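Local structure of DNA helicase RecQ (Deinococcus radiodurans, 4Q48) at residues G40-T48 with R196-F207; M338-R349 with L369-E377. The protein probably couples ATP hydrolysis to translocation in the 3'-5' direction that unwinds duplex DNA, this chain being the zinc-containing catalytic core of a longer RecQ helicase. All coordinates share one frame; numbering follows the deposited sequence.

Contact 1. Residues G40-T48 with R196-F207; sequences GNALVLMPT and RLEDAPQFVSSF
Leu43, Val44 and Leu45 pair in parallel with Gln202, Phe203 and Val204 at the edge of the first RecA-like helicase domain, where strand 42-45, leading into the P-loop with ADP-binding Gly49, Gly51, Lys52 and Ser53, takes on the outermost strand 202-204. Leu43 N donates to Pro201 O (2.9 Å) and Leu45 N to Phe203 O (2.8 Å), while Ser205 N returns a bond to Leu45 O. On the face covered by helix 185-194, Leu43 and Gln202 lie side by side, CD2 3.7 Å from OE1. Leu45 CG stands beside its own backbone N (chi1 -47°), a turn that brings CD1 to 3.7 Å from Val204 CG2. On the opposite face Phe203 CE1 rests on Ala42 CB at 4.0 Å, and helix 29-37 covers both strands through Ile32. Beyond the strands, Pro47 CD sits over the centre of the Phe207 ring, 4.0 Å from its centroid and 9° off the normal. A serine in place of Phe207 would probably leave Pro47 without its CH-pi partner and Phe390 without the ring it meets. Met46, its CG turned beside the backbone N (chi1 -76°), lays SD 3.6 Å from Ser205 CB.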
loop_
_atom_site.group_PDB
_atom_site.type_symbol
_atom_site.label_atom_id
_atom_site.label_comp_id
_atom_site.label_asym_id
_atom_site.label_seq_id
_atom_site.Cartn_x
_atom_site.Cartn_y
_atom_site.Cartn_z
ATOM N N GLY A 40 24.191 -0.375 -7.691
ATOM C CA GLY A 40 23.547 0.573 -6.797
ATOM C C GLY A 40 22.591 -0.067 -5.801
ATOM O O GLY A 40 22.406 -1.287 -5.794
ATOM N N ASN A 41 22.006 0.764 -4.941
ATOM C CA ASN A 41 20.936 0.341 -4.043
ATOM C C ASN A 41 19.648 0.953 -4.540
ATOM O O ASN A 41 19.680 1.897 -5.327
ATOM C CB ASN A 41 21.189 0.778 -2.602
ATOM C CG ASN A 41 22.347 0.045 -1.961
ATOM O OD1 ASN A 41 22.830 -0.966 -2.486
ATOM N ND2 ASN A 41 22.787 0.539 -0.803
ATOM N N ALA A 42 18.517 0.429 -4.085
ATOM C CA ALA A 42 17.233 0.908 -4.592
ATOM C C ALA A 42 16.071 0.609 -3.649
ATOM O O ALA A 42 16.085 -0.372 -2.901
ATOM C CB ALA A 42 16.962 0.320 -5.958
ATOM N N LEU A 43 15.083 1.495 -3.674
ATOM C CA LEU A 43 13.804 1.274 -3.019
ATOM C C LEU A 43 12.736 1.254 -4.085
ATOM O O LEU A 43 12.528 2.245 -4.782
ATOM C CB LEU A 43 13.502 2.346 -1.994
ATOM C CG LEU A 43 12.180 2.124 -1.273
ATOM C CD1 LEU A 43 12.104 0.699 -0.764
ATOM C CD2 LEU A 43 12.007 3.102 -0.125
ATOM N N VAL A 44 12.099 0.100 -4.241
ATOM C CA VAL A 44 11.129 -0.097 -5.306
ATOM C C VAL A 44 9.720 -0.361 -4.757
ATOM O O VAL A 44 9.504 -1.271 -3.953
ATOM C CB VAL A 44 11.565 -1.242 -6.242
ATOM C CG1 VAL A 44 10.479 -1.551 -7.259
ATOM C CG2 VAL A 44 12.855 -0.869 -6.947
ATOM N N LEU A 45 8.767 0.470 -5.167
ATOM C CA LEU A 45 7.404 0.352 -4.683
ATOM C C LEU A 45 6.513 0.123 -5.893
ATOM O O LEU A 45 6.439 0.958 -6.804
ATOM C CB LEU A 45 7.019 1.602 -3.895
ATOM C CG LEU A 45 8.120 1.994 -2.887
ATOM C CD1 LEU A 45 8.808 3.268 -3.341
ATOM C CD2 LEU A 45 7.646 2.146 -1.458
ATOM N N MET A 46 5.951 -1.082 -5.966
ATOM C CA MET A 46 5.131 -1.465 -7.114
ATOM C C MET A 46 3.929 -2.302 -6.723
ATOM O O MET A 46 3.954 -3.002 -5.719
ATOM C CB MET A 46 5.974 -2.241 -8.128
ATOM C CG MET A 46 6.898 -1.363 -8.946
ATOM S SD MET A 46 7.485 -2.110 -10.484
ATOM C CE MET A 46 6.143 -3.211 -10.892
ATOM N N PRO A 47 2.869 -2.252 -7.529
ATOM C CA PRO A 47 1.828 -3.268 -7.350
ATOM C C PRO A 47 2.441 -4.675 -7.539
ATOM O O PRO A 47 3.483 -4.825 -8.217
ATOM C CB PRO A 47 0.804 -2.949 -8.444
ATOM C CG PRO A 47 1.447 -1.943 -9.361
ATOM C CD PRO A 47 2.628 -1.342 -8.664
ATOM N N THR A 48 1.796 -5.702 -6.996
ATOM C CA THR A 48 2.300 -7.061 -7.173
ATOM C C THR A 48 2.212 -7.504 -8.637
ATOM O O THR A 48 1.266 -7.148 -9.349
ATOM C CB THR A 48 1.550 -8.030 -6.281
ATOM O OG1 THR A 48 1.471 -7.466 -4.962
ATOM C CG2 THR A 48 2.284 -9.346 -6.216
ATOM N N ARG A 196 19.381 0.679 5.352
ATOM C CA ARG A 196 20.139 1.865 4.903
ATOM C C ARG A 196 19.924 2.257 3.454
ATOM O O ARG A 196 20.837 2.196 2.629
ATOM C CB ARG A 196 21.637 1.691 5.153
ATOM C CG ARG A 196 21.967 1.185 6.528
ATOM C CD ARG A 196 23.441 0.851 6.651
ATOM N NE ARG A 196 23.611 -0.233 7.616
ATOM C CZ ARG A 196 24.750 -0.569 8.219
ATOM N NH1 ARG A 196 24.740 -1.574 9.089
ATOM N NH2 ARG A 196 25.892 0.052 7.925
ATOM N N LEU A 197 18.704 2.682 3.158
ATOM C CA LEU A 197 18.353 3.114 1.816
ATOM C C LEU A 197 17.868 4.549 1.894
ATOM O O LEU A 197 17.163 5.036 0.999
ATOM C CB LEU A 197 17.307 2.180 1.190
ATOM C CG LEU A 197 17.776 0.720 1.177
ATOM C CD1 LEU A 197 16.741 -0.244 0.619
ATOM C CD2 LEU A 197 19.066 0.603 0.402
ATOM N N GLU A 198 18.262 5.231 2.970
ATOM C CA GLU A 198 17.911 6.638 3.122
ATOM C C GLU A 198 18.580 7.387 2.001
ATOM O O GLU A 198 17.998 8.291 1.416
ATOM C CB GLU A 198 18.347 7.204 4.477
ATOM C CG GLU A 198 19.750 6.800 4.904
ATOM C CD GLU A 198 19.751 5.628 5.875
ATOM O OE1 GLU A 198 18.649 5.188 6.250
ATOM O OE2 GLU A 198 20.839 5.135 6.246
ATOM N N ASP A 199 19.785 6.948 1.663
ATOM C CA ASP A 199 20.569 7.600 0.630
ATOM C C ASP A 199 20.349 6.972 -0.755
ATOM O O ASP A 199 20.950 7.387 -1.754
ATOM C CB ASP A 199 22.046 7.561 1.037
ATOM C CG ASP A 199 22.282 8.125 2.456
ATOM O OD1 ASP A 199 21.628 9.133 2.822
ATOM O OD2 ASP A 199 23.118 7.566 3.212
ATOM N N ALA A 200 19.458 5.988 -0.817
ATOM C CA ALA A 200 19.206 5.276 -2.066
ATOM C C ALA A 200 18.080 5.902 -2.898
ATOM O O ALA A 200 17.159 6.520 -2.360
ATOM C CB ALA A 200 18.898 3.814 -1.770
ATOM N N PRO A 201 18.139 5.733 -4.222
ATOM C CA PRO A 201 16.977 6.216 -4.978
ATOM C C PRO A 201 15.729 5.412 -4.597
ATOM O O PRO A 201 15.838 4.232 -4.237
ATOM C CB PRO A 201 17.355 5.955 -6.450
ATOM C CG PRO A 201 18.780 5.602 -6.446
ATOM C CD PRO A 201 19.153 5.106 -5.078
ATOM N N GLN A 202 14.569 6.061 -4.609
ATOM C CA GLN A 202 13.315 5.377 -4.311
ATOM C C GLN A 202 12.482 5.491 -5.567
ATOM O O GLN A 202 12.335 6.579 -6.135
ATOM C CB GLN A 202 12.604 5.949 -3.084
ATOM C CG GLN A 202 11.524 6.980 -3.366
ATOM C CD GLN A 202 10.376 6.889 -2.370
ATOM O OE1 GLN A 202 10.515 6.316 -1.276
ATOM N NE2 GLN A 202 9.230 7.443 -2.746
ATOM N N PHE A 203 12.010 4.339 -6.038
ATOM C CA PHE A 203 11.268 4.236 -7.294
ATOM C C PHE A 203 9.797 3.880 -7.107
ATOM O O PHE A 203 9.449 2.908 -6.421
ATOM C CB PHE A 203 11.922 3.210 -8.212
ATOM C CG PHE A 203 13.337 3.541 -8.578
ATOM C CD1 PHE A 203 14.385 3.156 -7.755
ATOM C CD2 PHE A 203 13.623 4.226 -9.747
ATOM C CE1 PHE A 203 15.688 3.443 -8.091
ATOM C CE2 PHE A 203 14.929 4.512 -10.094
ATOM C CZ PHE A 203 15.958 4.117 -9.264
ATOM N N VAL A 204 8.924 4.681 -7.699
ATOM C CA VAL A 204 7.506 4.419 -7.561
ATOM C C VAL A 204 6.937 4.167 -8.948
ATOM O O VAL A 204 6.833 5.088 -9.758
ATOM C CB VAL A 204 6.789 5.606 -6.871
ATOM C CG1 VAL A 204 5.318 5.326 -6.734
ATOM C CG2 VAL A 204 7.385 5.868 -5.480
ATOM N N SER A 205 6.597 2.916 -9.244
ATOM C CA SER A 205 5.933 2.627 -10.510
ATOM C C SER A 205 4.450 2.875 -10.278
ATOM O O SER A 205 3.982 2.790 -9.137
ATOM C CB SER A 205 6.208 1.199 -10.982
ATOM O OG SER A 205 5.188 0.718 -11.854
ATOM N N SER A 206 3.684 3.118 -11.338
ATOM C CA SER A 206 2.311 3.518 -11.098
ATOM C C SER A 206 1.452 2.407 -10.510
ATOM O O SER A 206 1.524 1.248 -10.922
ATOM C CB SER A 206 1.679 4.016 -12.380
ATOM O OG SER A 206 0.433 4.591 -12.099
ATOM N N PHE A 207 0.659 2.797 -9.513
ATOM C CA PHE A 207 -0.370 1.956 -8.905
ATOM C C PHE A 207 -1.713 2.170 -9.614
ATOM O O PHE A 207 -2.677 1.432 -9.417
ATOM C CB PHE A 207 -0.498 2.272 -7.427
ATOM C CG PHE A 207 0.633 1.751 -6.605
ATOM C CD1 PHE A 207 1.855 2.434 -6.568
ATOM C CD2 PHE A 207 0.492 0.580 -5.853
ATOM C CE1 PHE A 207 2.914 1.959 -5.797
ATOM C CE2 PHE A 207 1.560 0.101 -5.082
ATOM C CZ PHE A 207 2.767 0.797 -5.054
#

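Contact 2. Residues M338-R349 with L369-E377; sequences MVYGLSDVVNVR and LDALLTYCE
The helical hairpin of the RecQ zinc-binding region begins here, helices 342-354 and 359-376 packing antiparallel beside the end of strand 334-340, with Val345 meeting Leu373 and Tyr340 meeting Cys376. The segment axes stay 12.5 Å apart, at 170°, so the Val-Leu pairs meet only by their methyl ends. Val345 CG2 meets Leu373 CD2 tip to tip at 3.8 Å, and Val348 CG1 meets Leu369 CD2 likewise at 4.1 Å. Arg349 instead crosses Leu369 at about a right angle, its CG 3.6 Å from Leu369 CD2; a bend at chi3 (-88°) carries NH1 back to Leu373 CD1, with Val345 CG1 over one guanidinium face. Tyr340 holds CG between its backbone N and carbonyl carbon and reaches to the C-terminal end of helix 359-376. There Cys376 SG lies over the ring, displaced toward the rim, 4.4 Å from the centroid and 20° off the normal; Met338 CE touches the same sulfur at 3.7 Å. Gly341 N donates to Asp344 OD2 (2.8 Å), which also bridges to Lys219, pinning the strand-to-helix turn. This largely apolar seam belongs to the antiparallel helix pair that leads to Cys381, first of the four zinc ligands of the RecQ zinc-binding module.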
loop_
_atom_site.group_PDB
_atom_site.type_symbol
_atom_site.label_atom_id
_atom_site.label_comp_id
_atom_site.label_asym_id
_atom_site.label_seq_id
_atom_site.Cartn_x
_atom_site.Cartn_y
_atom_site.Cartn_z
ATOM N N MET A 338 -18.576 1.396 -3.597
ATOM C CA MET A 338 -18.626 1.133 -2.153
ATOM C C MET A 338 -19.568 2.085 -1.406
ATOM O O MET A 338 -19.589 3.314 -1.612
ATOM C CB MET A 338 -17.231 1.199 -1.520
ATOM C CG MET A 338 -17.236 1.204 0.023
ATOM S SD MET A 338 -15.609 1.099 0.829
ATOM C CE MET A 338 -14.924 2.711 0.514
ATOM N N VAL A 339 -20.342 1.489 -0.512
ATOM C CA VAL A 339 -21.173 2.256 0.384
ATOM C C VAL A 339 -20.797 1.900 1.807
ATOM O O VAL A 339 -20.460 0.765 2.129
ATOM C CB VAL A 339 -22.689 2.007 0.165
ATOM C CG1 VAL A 339 -23.208 2.752 -1.077
ATOM C CG2 VAL A 339 -23.004 0.501 0.154
ATOM N N TYR A 340 -20.837 2.907 2.654
ATOM C CA TYR A 340 -20.548 2.717 4.045
ATOM C C TYR A 340 -21.403 3.753 4.752
ATOM O O TYR A 340 -21.802 4.766 4.153
ATOM C CB TYR A 340 -19.046 2.896 4.326
ATOM C CG TYR A 340 -18.616 4.341 4.437
ATOM C CD1 TYR A 340 -18.540 5.156 3.322
ATOM C CD2 TYR A 340 -18.279 4.886 5.674
ATOM C CE1 TYR A 340 -18.156 6.475 3.447
ATOM C CE2 TYR A 340 -17.893 6.188 5.801
ATOM C CZ TYR A 340 -17.845 6.973 4.699
ATOM O OH TYR A 340 -17.470 8.269 4.853
ATOM N N GLY A 341 -21.705 3.501 6.014
ATOM C CA GLY A 341 -22.474 4.452 6.778
ATOM C C GLY A 341 -21.930 4.748 8.159
ATOM O O GLY A 341 -20.883 4.225 8.581
ATOM N N LEU A 342 -22.591 5.716 8.783
ATOM C CA LEU A 342 -23.167 5.532 10.111
ATOM C C LEU A 342 -22.462 4.589 11.075
ATOM O O LEU A 342 -21.458 4.896 11.726
ATOM C CB LEU A 342 -24.588 4.936 9.935
ATOM C CG LEU A 342 -25.899 5.621 9.563
ATOM C CD1 LEU A 342 -25.889 6.151 8.118
ATOM C CD2 LEU A 342 -27.002 4.598 9.770
ATOM N N SER A 343 -23.076 3.407 11.103
ATOM C CA SER A 343 -22.802 2.309 11.990
ATOM C C SER A 343 -21.543 1.548 11.642
ATOM O O SER A 343 -20.980 0.860 12.503
ATOM C CB SER A 343 -23.993 1.346 11.971
ATOM O OG SER A 343 -24.092 0.693 10.713
ATOM N N ASP A 344 -21.115 1.642 10.387
ATOM C CA ASP A 344 -19.906 0.934 10.003
ATOM C C ASP A 344 -18.706 1.504 10.733
ATOM O O ASP A 344 -17.908 0.734 11.275
ATOM C CB ASP A 344 -19.653 1.002 8.492
ATOM C CG ASP A 344 -20.811 0.485 7.666
ATOM O OD1 ASP A 344 -21.681 -0.249 8.193
ATOM O OD2 ASP A 344 -20.854 0.846 6.477
ATOM N N VAL A 345 -18.602 2.832 10.801
ATOM C CA VAL A 345 -17.452 3.456 11.447
ATOM C C VAL A 345 -17.500 3.233 12.940
ATOM O O VAL A 345 -16.479 2.930 13.568
ATOM C CB VAL A 345 -17.358 4.956 11.173
ATOM C CG1 VAL A 345 -16.120 5.547 11.898
ATOM C CG2 VAL A 345 -17.305 5.224 9.669
ATOM N N VAL A 346 -18.701 3.362 13.498
ATOM C CA VAL A 346 -18.925 3.123 14.925
ATOM C C VAL A 346 -18.567 1.691 15.314
ATOM O O VAL A 346 -17.844 1.472 16.280
ATOM C CB VAL A 346 -20.394 3.413 15.318
ATOM C CG1 VAL A 346 -20.652 2.993 16.747
ATOM C CG2 VAL A 346 -20.708 4.882 15.136
ATOM N N ASN A 347 -19.045 0.724 14.542
ATOM C CA ASN A 347 -18.793 -0.677 14.848
ATOM C C ASN A 347 -17.296 -0.939 14.841
ATOM O O ASN A 347 -16.775 -1.633 15.721
ATOM C CB ASN A 347 -19.518 -1.597 13.847
ATOM C CG ASN A 347 -19.686 -3.041 14.358
ATOM O OD1 ASN A 347 -18.853 -3.560 15.106
ATOM N ND2 ASN A 347 -20.764 -3.697 13.930
ATOM N N VAL A 348 -16.603 -0.333 13.879
ATOM C CA VAL A 348 -15.163 -0.503 13.761
ATOM C C VAL A 348 -14.401 0.092 14.929
ATOM O O VAL A 348 -13.531 -0.562 15.495
ATOM C CB VAL A 348 -14.634 0.143 12.475
ATOM C CG1 VAL A 348 -13.111 0.326 12.536
ATOM C CG2 VAL A 348 -15.056 -0.678 11.278
ATOM N N ARG A 349 -14.744 1.319 15.308
ATOM C CA ARG A 349 -14.013 1.996 16.378
ATOM C C ARG A 349 -14.264 1.290 17.708
ATOM O O ARG A 349 -13.416 1.348 18.611
ATOM C CB ARG A 349 -14.333 3.496 16.420
ATOM C CG ARG A 349 -13.440 4.260 15.438
ATOM C CD ARG A 349 -13.131 5.695 15.832
ATOM N NE ARG A 349 -14.152 6.624 15.344
ATOM C CZ ARG A 349 -14.026 7.374 14.253
ATOM N NH1 ARG A 349 -12.917 7.318 13.527
ATOM N NH2 ARG A 349 -15.014 8.183 13.894
ATOM N N LEU A 369 -7.434 3.270 9.730
ATOM C CA LEU A 369 -8.813 3.720 9.635
ATOM C C LEU A 369 -8.897 5.198 9.265
ATOM O O LEU A 369 -9.772 5.598 8.506
ATOM C CB LEU A 369 -9.548 3.471 10.950
ATOM C CG LEU A 369 -10.943 4.093 10.982
ATOM C CD1 LEU A 369 -11.822 3.383 9.963
ATOM C CD2 LEU A 369 -11.549 4.086 12.356
ATOM N N ASP A 370 -8.012 6.015 9.832
ATOM C CA ASP A 370 -8.016 7.450 9.544
ATOM C C ASP A 370 -7.682 7.683 8.078
ATOM O O ASP A 370 -8.266 8.548 7.417
ATOM C CB ASP A 370 -7.023 8.199 10.430
ATOM C CG ASP A 370 -6.960 9.694 10.102
ATOM O OD1 ASP A 370 -7.872 10.488 10.505
ATOM O OD2 ASP A 370 -5.985 10.066 9.396
ATOM N N ALA A 371 -6.733 6.904 7.583
ATOM C CA ALA A 371 -6.365 6.985 6.208
ATOM C C ALA A 371 -7.596 6.664 5.368
ATOM O O ALA A 371 -7.979 7.450 4.488
ATOM C CB ALA A 371 -5.257 6.042 5.910
ATOM N N LEU A 372 -8.247 5.542 5.684
ATOM C CA LEU A 372 -9.351 5.066 4.874
ATOM C C LEU A 372 -10.517 6.065 4.841
ATOM O O LEU A 372 -11.001 6.443 3.768
ATOM C CB LEU A 372 -9.812 3.708 5.401
ATOM C CG LEU A 372 -10.901 2.983 4.609
ATOM C CD1 LEU A 372 -10.566 2.960 3.124
ATOM C CD2 LEU A 372 -10.989 1.569 5.125
ATOM N N LEU A 373 -10.914 6.531 6.026
ATOM C CA LEU A 373 -11.941 7.556 6.170
ATOM C C LEU A 373 -11.587 8.850 5.431
ATOM O O LEU A 373 -12.449 9.491 4.822
ATOM C CB LEU A 373 -12.187 7.842 7.652
ATOM C CG LEU A 373 -12.932 6.738 8.408
ATOM C CD1 LEU A 373 -13.206 7.149 9.830
ATOM C CD2 LEU A 373 -14.244 6.447 7.731
ATOM N N THR A 374 -10.323 9.241 5.470
ATOM C CA THR A 374 -9.906 10.427 4.736
ATOM C C THR A 374 -10.125 10.230 3.238
ATOM O O THR A 374 -10.555 11.153 2.551
ATOM C CB THR A 374 -8.473 10.766 5.061
ATOM O OG1 THR A 374 -8.428 11.151 6.436
ATOM C CG2 THR A 374 -7.972 11.899 4.229
ATOM N N TYR A 375 -9.852 9.023 2.733
ATOM C CA TYR A 375 -10.125 8.702 1.331
ATOM C C TYR A 375 -11.629 8.704 1.073
ATOM O O TYR A 375 -12.085 9.251 0.068
ATOM C CB TYR A 375 -9.500 7.363 0.933
ATOM C CG TYR A 375 -10.026 6.781 -0.360
ATOM C CD1 TYR A 375 -9.715 7.354 -1.585
ATOM C CD2 TYR A 375 -10.833 5.652 -0.354
ATOM C CE1 TYR A 375 -10.196 6.830 -2.767
ATOM C CE2 TYR A 375 -11.322 5.121 -1.527
ATOM C CZ TYR A 375 -10.988 5.709 -2.735
ATOM O OH TYR A 375 -11.457 5.162 -3.910
ATOM N N CYS A 376 -12.409 8.101 1.965
ATOM C CA CYS A 376 -13.860 8.078 1.773
ATOM C C CYS A 376 -14.446 9.489 1.673
ATOM O O CYS A 376 -15.432 9.712 0.983
ATOM C CB CYS A 376 -14.556 7.287 2.894
ATOM S SG CYS A 376 -14.200 5.484 2.849
ATOM N N GLU A 377 -13.849 10.431 2.380
ATOM C CA GLU A 377 -14.411 11.778 2.495
ATOM C C GLU A 377 -13.869 12.804 1.511
ATOM O O GLU A 377 -14.089 14.010 1.693
ATOM C CB GLU A 377 -14.205 12.279 3.931
ATOM C CG GLU A 377 -15.308 11.844 4.862
ATOM C CD GLU A 377 -14.840 11.727 6.288
ATOM O OE1 GLU A 377 -13.790 12.324 6.610
ATOM O OE2 GLU A 377 -15.508 11.014 7.077
#

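How the contacts relate
From the N terminus, contact 1 opens at 40-48 and closes at 196-207, a loop of 147 residues holding the other strands of the first RecA-like sheet, so its first and last strands lie side by side. The chain then builds the second sheet from strand 212-218. Contact 2 comes in series, neither nested nor crossed: 338-349 holds the end of strand 334-340, last of that sheet in sequence, and the start of the next helix, only 19 mostly helical residues before 369-377. The centres of contacts 1 and 2 are 30 Å apart, their nearest atoms about 11 Å. The zinc-binding region beyond 377 reaches both: Glu392 hydrogen-bonds to Ser206 and Phe207, while helix 382-389 packs against Tyr375.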